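Local coordinates for protein putative L-alanine-DL-glutamate epimerase (Burkholderia xenovorans, PDB 3GO2) that binds magnesium and probably catalyses a racemisation or epimerisation within the mandelate racemase/muconate lactonizing enzyme group, at residues T128-H133 with D345-A350; P279-N284 with D309-N314; K303-A308 with V336-I341. All blocks are in the same frame, centred on the assembly; numbering follows the deposited sequence.

Interaction 1. Residues T128-H133 with D345-A350; sequences TWRINH and DIDRLA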
loop_
_atom_site.group_PDB
_atom_site.type_symbol
_atom_site.label_atom_id
_atom_site.label_comp_id
_atom_site.label_asym_id
_atom_site.label_seq_id
_atom_site.Cartn_x
_atom_site.Cartn_y
_atom_site.Cartn_z
ATOM N N THR A 128 2.172 19.144 38.249
ATOM C CA THR A 128 2.378 20.257 37.345
ATOM C C THR A 128 1.810 21.605 37.804
ATOM O O THR A 128 2.508 22.620 37.739
ATOM C CB THR A 128 1.807 19.875 35.978
ATOM O OG1 THR A 128 2.334 18.610 35.599
ATOM C CG2 THR A 128 2.071 20.923 34.929
ATOM N N TRP A 129 0.555 21.608 38.257
ATOM C CA TRP A 129 -0.093 22.808 38.765
ATOM C C TRP A 129 0.588 23.367 40.017
ATOM O O TRP A 129 0.751 24.564 40.124
ATOM C CB TRP A 129 -1.571 22.533 39.044
ATOM C CG TRP A 129 -2.526 22.663 37.875
ATOM C CD1 TRP A 129 -3.887 22.546 37.942
ATOM C CD2 TRP A 129 -2.222 22.925 36.492
ATOM N NE1 TRP A 129 -4.444 22.710 36.701
ATOM C CE2 TRP A 129 -3.447 22.941 35.795
ATOM C CE3 TRP A 129 -1.039 23.115 35.776
ATOM C CZ2 TRP A 129 -3.528 23.141 34.413
ATOM C CZ3 TRP A 129 -1.119 23.339 34.413
ATOM C CH2 TRP A 129 -2.357 23.345 33.743
ATOM N N ARG A 130 0.993 22.507 40.944
ATOM C CA ARG A 130 1.700 22.980 42.142
ATOM C C ARG A 130 3.095 23.490 41.846
ATOM O O ARG A 130 3.639 24.295 42.590
ATOM C CB ARG A 130 1.749 21.887 43.218
ATOM C CG ARG A 130 0.381 21.565 43.778
ATOM C CD ARG A 130 0.373 20.371 44.704
ATOM N NE ARG A 130 -0.986 19.986 45.047
ATOM C CZ ARG A 130 -1.319 19.192 46.060
ATOM N NH1 ARG A 130 -0.380 18.675 46.851
ATOM N NH2 ARG A 130 -2.586 18.919 46.280
ATOM N N ILE A 131 3.703 23.022 40.766
ATOM C CA ILE A 131 5.014 23.514 40.378
ATOM C C ILE A 131 4.907 24.810 39.581
ATOM O O ILE A 131 5.651 25.779 39.826
ATOM C CB ILE A 131 5.775 22.480 39.516
ATOM C CG1 ILE A 131 6.066 21.196 40.306
ATOM C CG2 ILE A 131 7.057 23.095 38.924
ATOM C CD1 ILE A 131 6.551 20.065 39.424
ATOM N N ASN A 132 3.991 24.828 38.606
ATOM C CA ASN A 132 3.891 25.932 37.652
ATOM C C ASN A 132 3.061 27.117 38.138
ATOM O O ASN A 132 3.362 28.268 37.771
ATOM C CB ASN A 132 3.308 25.443 36.317
ATOM C CG ASN A 132 4.239 24.528 35.554
ATOM O OD1 ASN A 132 5.408 24.355 35.894
ATOM N ND2 ASN A 132 3.727 23.962 34.472
ATOM N N HIS A 133 2.035 26.849 38.953
ATOM C CA HIS A 133 1.119 27.897 39.412
ATOM C C HIS A 133 0.905 27.868 40.930
ATOM O O HIS A 133 -0.229 27.823 41.408
ATOM C CB HIS A 133 -0.201 27.776 38.632
ATOM C CG HIS A 133 -0.012 27.734 37.153
ATOM N ND1 HIS A 133 0.442 28.819 36.433
ATOM C CD2 HIS A 133 -0.205 26.742 36.252
ATOM C CE1 HIS A 133 0.538 28.492 35.159
ATOM N NE2 HIS A 133 0.149 27.239 35.019
ATOM N N ASP A 345 -8.666 17.843 36.905
ATOM C CA ASP A 345 -7.708 18.520 37.798
ATOM C C ASP A 345 -8.310 18.495 39.181
ATOM O O ASP A 345 -9.450 18.938 39.402
ATOM C CB ASP A 345 -7.459 19.962 37.343
ATOM C CG ASP A 345 -6.590 20.045 36.097
ATOM O OD1 ASP A 345 -5.741 19.150 35.878
ATOM O OD2 ASP A 345 -6.717 21.039 35.346
ATOM N N ILE A 346 -7.555 17.971 40.133
ATOM C CA ILE A 346 -8.018 17.915 41.512
ATOM C C ILE A 346 -7.576 19.181 42.273
ATOM O O ILE A 346 -8.223 19.570 43.262
ATOM C CB ILE A 346 -7.556 16.587 42.174
ATOM C CG1 ILE A 346 -8.309 15.389 41.569
ATOM C CG2 ILE A 346 -7.751 16.614 43.677
ATOM C CD1 ILE A 346 -9.842 15.474 41.627
ATOM N N ASP A 347 -6.502 19.818 41.808
ATOM C CA ASP A 347 -6.086 21.137 42.304
ATOM C C ASP A 347 -7.054 22.191 41.763
ATOM O O ASP A 347 -7.183 22.362 40.538
ATOM C CB ASP A 347 -4.657 21.471 41.893
ATOM C CG ASP A 347 -3.632 20.476 42.432
ATOM O OD1 ASP A 347 -3.411 20.470 43.667
ATOM O OD2 ASP A 347 -3.062 19.705 41.608
ATOM N N ARG A 348 -7.736 22.891 42.681
ATOM C CA ARG A 348 -8.730 23.890 42.293
ATOM C C ARG A 348 -8.382 25.255 42.852
ATOM O O ARG A 348 -7.756 25.387 43.914
ATOM C CB ARG A 348 -10.144 23.526 42.756
ATOM C CG ARG A 348 -10.654 22.116 42.438
ATOM C CD ARG A 348 -10.461 21.709 40.990
ATOM N NE ARG A 348 -11.163 22.564 40.048
ATOM C CZ ARG A 348 -11.287 22.279 38.746
ATOM N NH1 ARG A 348 -11.927 23.088 37.929
ATOM N NH2 ARG A 348 -10.763 21.162 38.255
ATOM N N LEU A 349 -8.808 26.271 42.129
ATOM C CA LEU A 349 -8.723 27.646 42.597
ATOM C C LEU A 349 -9.537 27.853 43.875
ATOM O O LEU A 349 -10.586 27.246 44.086
ATOM C CB LEU A 349 -9.275 28.596 41.545
ATOM C CG LEU A 349 -8.612 28.587 40.173
ATOM C CD1 LEU A 349 -9.425 29.420 39.188
ATOM C CD2 LEU A 349 -7.186 29.083 40.226
ATOM N N ALA A 350 -9.062 28.773 44.707
ATOM C CA ALA A 350 -9.726 29.050 45.973
ATOM C C ALA A 350 -11.165 29.550 45.799
ATOM O O ALA A 350 -12.012 29.326 46.667
ATOM C CB ALA A 350 -8.897 30.047 46.772
HETATM O O HOH W 1 -0.385 19.615 40.900
#
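Asp-347 reaches from the loop 345-350 to the short helix 128-132 and divides its carboxylate between two tasks. OD1 of Asp-347 takes both the NE and the NH2 of Arg-130, at 2.8 Å and 3.1 Å, so the guanidinium grips a single oxygen side-on. That oxygen lies in the guanidinium plane and is met on its syn side, while carboxylate and guanidinium planes are turned 66° apart. The arginine chain is extended from CG to NE, which carries its charged end out to the loop, and NH1 makes a further salt bridge with Glu-153. OD2 of Asp-347 accepts a hydrogen bond from Trp-123 and one from a water 2.8 Å away, which in turn receives the backbone N of Arg-130.

The loop follows strand 342-344, the last strand of the (beta/alpha)7beta barrel of the enolase superfamily, which lies beside the first, 118-123. Here the indole of Trp-129 meets both aspartates. CB of Asp-347 sits at its edge, and NE1 of Trp-129 gives a weak, bent bond of 3.1 Å to OD2 of Asp-345, ring and carboxylate planes standing 58° apart. OD1 of Asp-345 hydrogen-bonds to His-125, a residue seen to bind 2-oxoglutarate and fumarate in other crystals of this protein. The indole itself stacks with His-125 and Phe-137.

Interaction 2. Residues P279-N284 with D309-N314; sequences PFFDAN and DAHDIN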
loop_
_atom_site.group_PDB
_atom_site.type_symbol
_atom_site.label_atom_id
_atom_site.label_comp_id
_atom_site.label_asym_id
_atom_site.label_seq_id
_atom_site.Cartn_x
_atom_site.Cartn_y
_atom_site.Cartn_z
ATOM N N PRO A 279 -6.734 9.839 9.883
ATOM C CA PRO A 279 -5.400 9.432 9.471
ATOM C C PRO A 279 -4.568 8.745 10.574
ATOM O O PRO A 279 -3.757 7.867 10.272
ATOM C CB PRO A 279 -4.738 10.743 9.031
ATOM C CG PRO A 279 -5.801 11.708 8.919
ATOM C CD PRO A 279 -6.992 11.259 9.605
ATOM N N PHE A 280 -4.809 9.105 11.831
ATOM C CA PHE A 280 -4.112 8.497 12.939
ATOM C C PHE A 280 -4.582 7.074 13.141
ATOM O O PHE A 280 -3.767 6.162 13.328
ATOM C CB PHE A 280 -4.275 9.343 14.204
ATOM C CG PHE A 280 -3.612 10.694 14.093
ATOM C CD1 PHE A 280 -2.300 10.857 14.455
ATOM C CD2 PHE A 280 -4.311 11.789 13.598
ATOM C CE1 PHE A 280 -1.673 12.101 14.328
ATOM C CE2 PHE A 280 -3.722 13.019 13.479
ATOM C CZ PHE A 280 -2.371 13.174 13.857
ATOM N N PHE A 281 -5.891 6.846 13.077
ATOM C CA PHE A 281 -6.393 5.489 13.265
ATOM C C PHE A 281 -5.966 4.597 12.084
ATOM O O PHE A 281 -5.581 3.430 12.279
ATOM C CB PHE A 281 -7.909 5.488 13.438
ATOM C CG PHE A 281 -8.427 6.221 14.681
ATOM C CD1 PHE A 281 -7.591 6.772 15.636
ATOM C CD2 PHE A 281 -9.801 6.312 14.901
ATOM C CE1 PHE A 281 -8.100 7.424 16.743
ATOM C CE2 PHE A 281 -10.313 6.964 16.012
ATOM C CZ PHE A 281 -9.456 7.513 16.940
ATOM N N ASP A 282 -6.018 5.136 10.869
ATOM C CA ASP A 282 -5.601 4.368 9.680
ATOM C C ASP A 282 -4.129 3.918 9.772
ATOM O O ASP A 282 -3.766 2.851 9.253
ATOM C CB ASP A 282 -5.806 5.205 8.427
ATOM C CG ASP A 282 -7.284 5.354 8.052
ATOM O OD1 ASP A 282 -8.146 4.677 8.634
ATOM O OD2 ASP A 282 -7.531 6.139 7.136
ATOM N N ALA A 283 -3.321 4.732 10.443
ATOM C CA ALA A 283 -1.904 4.466 10.625
ATOM C C ALA A 283 -1.552 3.638 11.861
ATOM O O ALA A 283 -0.379 3.343 12.059
ATOM C CB ALA A 283 -1.128 5.803 10.621
ATOM N N ASN A 284 -2.541 3.225 12.649
ATOM C CA ASN A 284 -2.273 2.508 13.914
ATOM C C ASN A 284 -1.428 3.360 14.841
ATOM O O ASN A 284 -0.542 2.851 15.547
ATOM C CB ASN A 284 -1.548 1.176 13.682
ATOM C CG ASN A 284 -2.385 0.190 12.963
ATOM O OD1 ASN A 284 -3.514 -0.064 13.355
ATOM N ND2 ASN A 284 -1.826 -0.416 11.911
ATOM N N ASP A 309 -14.547 3.399 18.365
ATOM C CA ASP A 309 -15.061 2.104 18.790
ATOM C C ASP A 309 -14.907 1.050 17.694
ATOM O O ASP A 309 -14.569 -0.106 17.982
ATOM C CB ASP A 309 -16.527 2.261 19.179
ATOM C CG ASP A 309 -17.076 1.038 19.823
ATOM O OD1 ASP A 309 -16.423 0.553 20.773
ATOM O OD2 ASP A 309 -18.149 0.577 19.364
ATOM N N ALA A 310 -15.119 1.442 16.444
ATOM C CA ALA A 310 -15.016 0.492 15.314
ATOM C C ALA A 310 -13.597 0.049 15.058
ATOM O O ALA A 310 -13.386 -1.048 14.512
ATOM C CB ALA A 310 -15.654 1.111 14.027
ATOM N N HIS A 311 -12.624 0.872 15.497
ATOM C CA HIS A 311 -11.199 0.576 15.461
ATOM C C HIS A 311 -10.711 -0.084 16.764
ATOM O O HIS A 311 -9.520 -0.287 16.943
ATOM C CB HIS A 311 -10.395 1.868 15.246
ATOM C CG HIS A 311 -10.398 2.381 13.831
ATOM N ND1 HIS A 311 -9.441 1.996 12.911
ATOM C CD2 HIS A 311 -11.196 3.272 13.197
ATOM C CE1 HIS A 311 -9.665 2.623 11.766
ATOM N NE2 HIS A 311 -10.716 3.405 11.913
ATOM N N ASP A 312 -11.630 -0.419 17.666
ATOM C CA ASP A 312 -11.326 -0.956 19.003
ATOM C C ASP A 312 -10.314 -0.078 19.735
ATOM O O ASP A 312 -9.377 -0.574 20.363
ATOM C CB ASP A 312 -10.863 -2.426 18.947
ATOM C CG ASP A 312 -11.996 -3.405 18.666
ATOM O OD1 ASP A 312 -13.163 -3.143 19.041
ATOM O OD2 ASP A 312 -11.706 -4.453 18.065
ATOM N N ILE A 313 -10.539 1.245 19.685
ATOM C CA ILE A 313 -9.782 2.220 20.429
ATOM C C ILE A 313 -10.694 2.860 21.466
ATOM O O ILE A 313 -11.784 3.303 21.130
ATOM C CB ILE A 313 -9.254 3.326 19.463
ATOM C CG1 ILE A 313 -8.275 2.727 18.454
ATOM C CG2 ILE A 313 -8.620 4.486 20.234
ATOM C CD1 ILE A 313 -7.892 3.684 17.329
ATOM N N ASN A 314 -10.254 2.881 22.722
ATOM C CA ASN A 314 -10.986 3.563 23.767
ATOM C C ASN A 314 -10.560 5.024 23.822
ATOM O O ASN A 314 -9.435 5.391 23.417
ATOM C CB ASN A 314 -10.751 2.870 25.121
ATOM C CG ASN A 314 -11.486 1.550 25.223
ATOM O OD1 ASN A 314 -12.266 1.208 24.345
ATOM N ND2 ASN A 314 -11.219 0.787 26.293
HETATM O O HOH W 2 -10.729 4.626 9.350
#
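Phe-281 meets His-311 with its first side-chain carbon and Ile-313 with its ring. CB of Phe-281 stands almost exactly over the centre of the imidazole, 3.7 Å from the His-311 ring centroid and only 7° off the ring normal, a clear CH-pi contact. With chi1 at -64°, CG lies beside the backbone N, which leaves CB over His-311 while carrying the ring on to Ile-313. From CG onward the ring is shared. CD2 of Phe-281 is 3.8 Å from CD2 of His-311, and the phenyl ring turns its edge toward the imidazole face in an edge-to-face pair, centroids 5.3 Å apart and planes at 61°. The other ortho carbon, CD1 of Phe-281, lies 3.5 Å from CD1 of Ile-313. That methyl rests over one phenyl face, nearer the CD1 side of the ring, in a second CH-pi contact; CG and CE1 also lie within its reach, and CZ of Phe-281, at the tip, touches CD1 of Ile-313 more loosely at 4.2 Å.

The polar edge of the contact is bridged by water. One molecule donates to OD1 of Asp-282 at 2.7 Å and lies in the imidazole plane, hydrogen-bonded to NE2 of His-311; the other carboxylate oxygen, OD2, forms a salt bridge with Lys-278. A neighbouring subunit approaches at Asp-312, which forms a salt bridge with its Arg-275.

Both segments leave their helices through Schellman motifs, with Asn-284 and Asp-312 at positive phi. The contact thus joins the C-terminal ends of helices 273-282 and 298-310 in the barrel domain. Phe-307 adds a third ring from helix 298-310, while Phe-281 and Ile-313 both pack inward on Ala-289 of strand 288-291.

Interaction 3. Residues K303-A308 with V336-I341; sequences KIAAFA and VPNLRI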
loop_
_atom_site.group_PDB
_atom_site.type_symbol
_atom_site.label_atom_id
_atom_site.label_comp_id
_atom_site.label_asym_id
_atom_site.label_seq_id
_atom_site.Cartn_x
_atom_site.Cartn_y
_atom_site.Cartn_z
ATOM N N LYS A 303 -19.795 11.110 17.754
ATOM C CA LYS A 303 -19.451 10.595 16.445
ATOM C C LYS A 303 -18.002 10.044 16.422
ATOM O O LYS A 303 -17.740 8.921 15.947
ATOM C CB LYS A 303 -19.621 11.690 15.377
ATOM C CG LYS A 303 -21.038 12.247 15.220
ATOM C CD LYS A 303 -21.064 13.379 14.196
ATOM C CE LYS A 303 -22.437 14.007 14.116
ATOM N NZ LYS A 303 -22.426 15.199 13.162
ATOM N N ILE A 304 -17.075 10.841 16.950
ATOM C CA ILE A 304 -15.676 10.465 17.053
ATOM C C ILE A 304 -15.524 9.211 17.937
ATOM O O ILE A 304 -14.788 8.277 17.599
ATOM C CB ILE A 304 -14.836 11.605 17.614
ATOM C CG1 ILE A 304 -14.905 12.832 16.717
ATOM C CG2 ILE A 304 -13.394 11.161 17.828
ATOM C CD1 ILE A 304 -14.395 14.104 17.450
ATOM N N ALA A 305 -16.234 9.174 19.058
ATOM C CA ALA A 305 -16.186 7.992 19.911
ATOM C C ALA A 305 -16.645 6.715 19.196
ATOM O O ALA A 305 -16.035 5.649 19.341
ATOM C CB ALA A 305 -17.015 8.218 21.177
ATOM N N ALA A 306 -17.739 6.802 18.440
ATOM C CA ALA A 306 -18.224 5.671 17.654
ATOM C C ALA A 306 -17.214 5.204 16.624
ATOM O O ALA A 306 -17.080 3.992 16.378
ATOM C CB ALA A 306 -19.561 6.017 16.955
ATOM N N PHE A 307 -16.532 6.166 16.003
ATOM C CA PHE A 307 -15.510 5.889 15.004
ATOM C C PHE A 307 -14.339 5.142 15.659
ATOM O O PHE A 307 -13.881 4.109 15.131
ATOM C CB PHE A 307 -15.063 7.211 14.360
ATOM C CG PHE A 307 -13.932 7.071 13.396
ATOM C CD1 PHE A 307 -14.018 6.235 12.294
ATOM C CD2 PHE A 307 -12.806 7.853 13.537
ATOM C CE1 PHE A 307 -12.979 6.174 11.393
ATOM C CE2 PHE A 307 -11.778 7.793 12.646
ATOM C CZ PHE A 307 -11.850 6.928 11.590
ATOM N N ALA A 308 -13.898 5.618 16.829
ATOM C CA ALA A 308 -12.855 4.953 17.581
ATOM C C ALA A 308 -13.282 3.543 17.974
ATOM O O ALA A 308 -12.484 2.606 17.896
ATOM C CB ALA A 308 -12.509 5.778 18.859
ATOM N N VAL A 336 -20.513 6.901 26.715
ATOM C CA VAL A 336 -19.583 6.253 25.771
ATOM C C VAL A 336 -19.146 4.870 26.263
ATOM O O VAL A 336 -18.548 4.779 27.328
ATOM C CB VAL A 336 -18.354 7.130 25.543
ATOM C CG1 VAL A 336 -17.304 6.365 24.776
ATOM C CG2 VAL A 336 -18.782 8.412 24.783
ATOM N N PRO A 337 -19.434 3.775 25.505
ATOM C CA PRO A 337 -18.991 2.473 26.012
ATOM C C PRO A 337 -17.480 2.352 26.065
ATOM O O PRO A 337 -16.933 1.855 27.060
ATOM C CB PRO A 337 -19.539 1.467 24.984
ATOM C CG PRO A 337 -19.761 2.265 23.757
ATOM C CD PRO A 337 -20.174 3.634 24.242
ATOM N N ASN A 338 -16.814 2.808 25.016
ATOM C CA ASN A 338 -15.374 2.617 24.850
ATOM C C ASN A 338 -14.570 3.724 25.558
ATOM O O ASN A 338 -13.831 4.468 24.933
ATOM C CB ASN A 338 -15.005 2.483 23.354
ATOM C CG ASN A 338 -15.517 3.653 22.488
ATOM O OD1 ASN A 338 -16.676 4.056 22.608
ATOM N ND2 ASN A 338 -14.666 4.160 21.596
ATOM N N LEU A 339 -14.754 3.826 26.881
ATOM C CA LEU A 339 -14.154 4.877 27.696
ATOM C C LEU A 339 -12.912 4.363 28.417
ATOM O O LEU A 339 -12.999 3.451 29.258
ATOM C CB LEU A 339 -15.157 5.412 28.725
ATOM C CG LEU A 339 -14.647 6.473 29.700
ATOM C CD1 LEU A 339 -14.462 7.839 29.021
ATOM C CD2 LEU A 339 -15.608 6.595 30.902
ATOM N N ARG A 340 -11.760 4.956 28.120
ATOM C CA ARG A 340 -10.516 4.538 28.767
ATOM C C ARG A 340 -10.447 4.942 30.238
ATOM O O ARG A 340 -10.130 4.110 31.122
ATOM C CB ARG A 340 -9.272 5.136 28.054
ATOM C CG ARG A 340 -7.951 4.657 28.684
ATOM C CD ARG A 340 -7.801 3.172 28.487
ATOM N NE ARG A 340 -6.677 2.564 29.178
ATOM C CZ ARG A 340 -6.719 2.052 30.410
ATOM N NH1 ARG A 340 -7.813 2.147 31.160
ATOM N NH2 ARG A 340 -5.645 1.472 30.910
ATOM N N ILE A 341 -10.702 6.227 30.465
ATOM C CA ILE A 341 -10.531 6.923 31.753
ATOM C C ILE A 341 -10.926 8.380 31.501
ATOM O O ILE A 341 -11.031 8.780 30.342
ATOM C CB ILE A 341 -9.073 6.845 32.245
ATOM C CG1 ILE A 341 -8.950 7.263 33.703
ATOM C CG2 ILE A 341 -8.133 7.698 31.391
ATOM C CD1 ILE A 341 -7.634 6.772 34.337
#
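Asn-338 points its amide at the side of helix 298-310, where ND2 of Asn-338 donates to the carbonyl O of Ala-305 at 3.0 Å with an N-H...O angle of 153°. The donor arrives tilted 25° from the carbonyl plane, and the acceptor in turn lies somewhat out of the amide plane, so the two groups meet at a slant. A chi1 of 54° places CG between the backbone N and the carbonyl carbon, and from there the amide extends toward the helix. ND2 has a second acceptor in the O of Ile-313, and one amide nitrogen therefore ties the loop both to the helix and to the chain that leaves it. ND2 of Asn-338 also lies 3.8 Å from CB of Ala-308, one turn further along the helix.

Beside this polar link, Val-336 turns both methyls to the small side chain of Ala-305. CG2 and CG1 of Val-336 are 4.0 Å and 4.1 Å from CB of Ala-305, so the methyl carbon faces the two branches almost evenly. Alanines at 305 and 308 lie on the same side of the helix, and their small side chains are consistent with this close approach. The loop itself bends at Asn-338, the centre of an inverse gamma turn.

The segment 336-341 follows helix 323-335 and leads into strand 342-344, the next beta-alpha step of the barrel domain. Strand 314-317, which links helix 298-310 to helix 323-335, lines the contact: Ala-308 and Val-336 both pack on its Val-315, whose backbone also hydrogen-bonds with Asn-338 and Arg-340.

Interactions 2 and 3 are neighbours, with centres 11 Å apart, and share helix 298-310; along the chain their segments alternate. The helix places Ala-305 and Ala-308 against the loop 336-341, then ends where His-311 and Ile-313 meet helix 273-282. The two contacts thus join three successive beta-alpha steps of the barrel domain, and both lie near other subunits of the assembly. Interaction 1 encloses both along the chain yet lies on the opposite side of the chain's centre, 33 Å and 28 Å away between centres. Strand 342-344 spans the gap from 336-341 to 345-350, running from the loop at its N-terminal end to the ligand-site end of the barrel, near His-125.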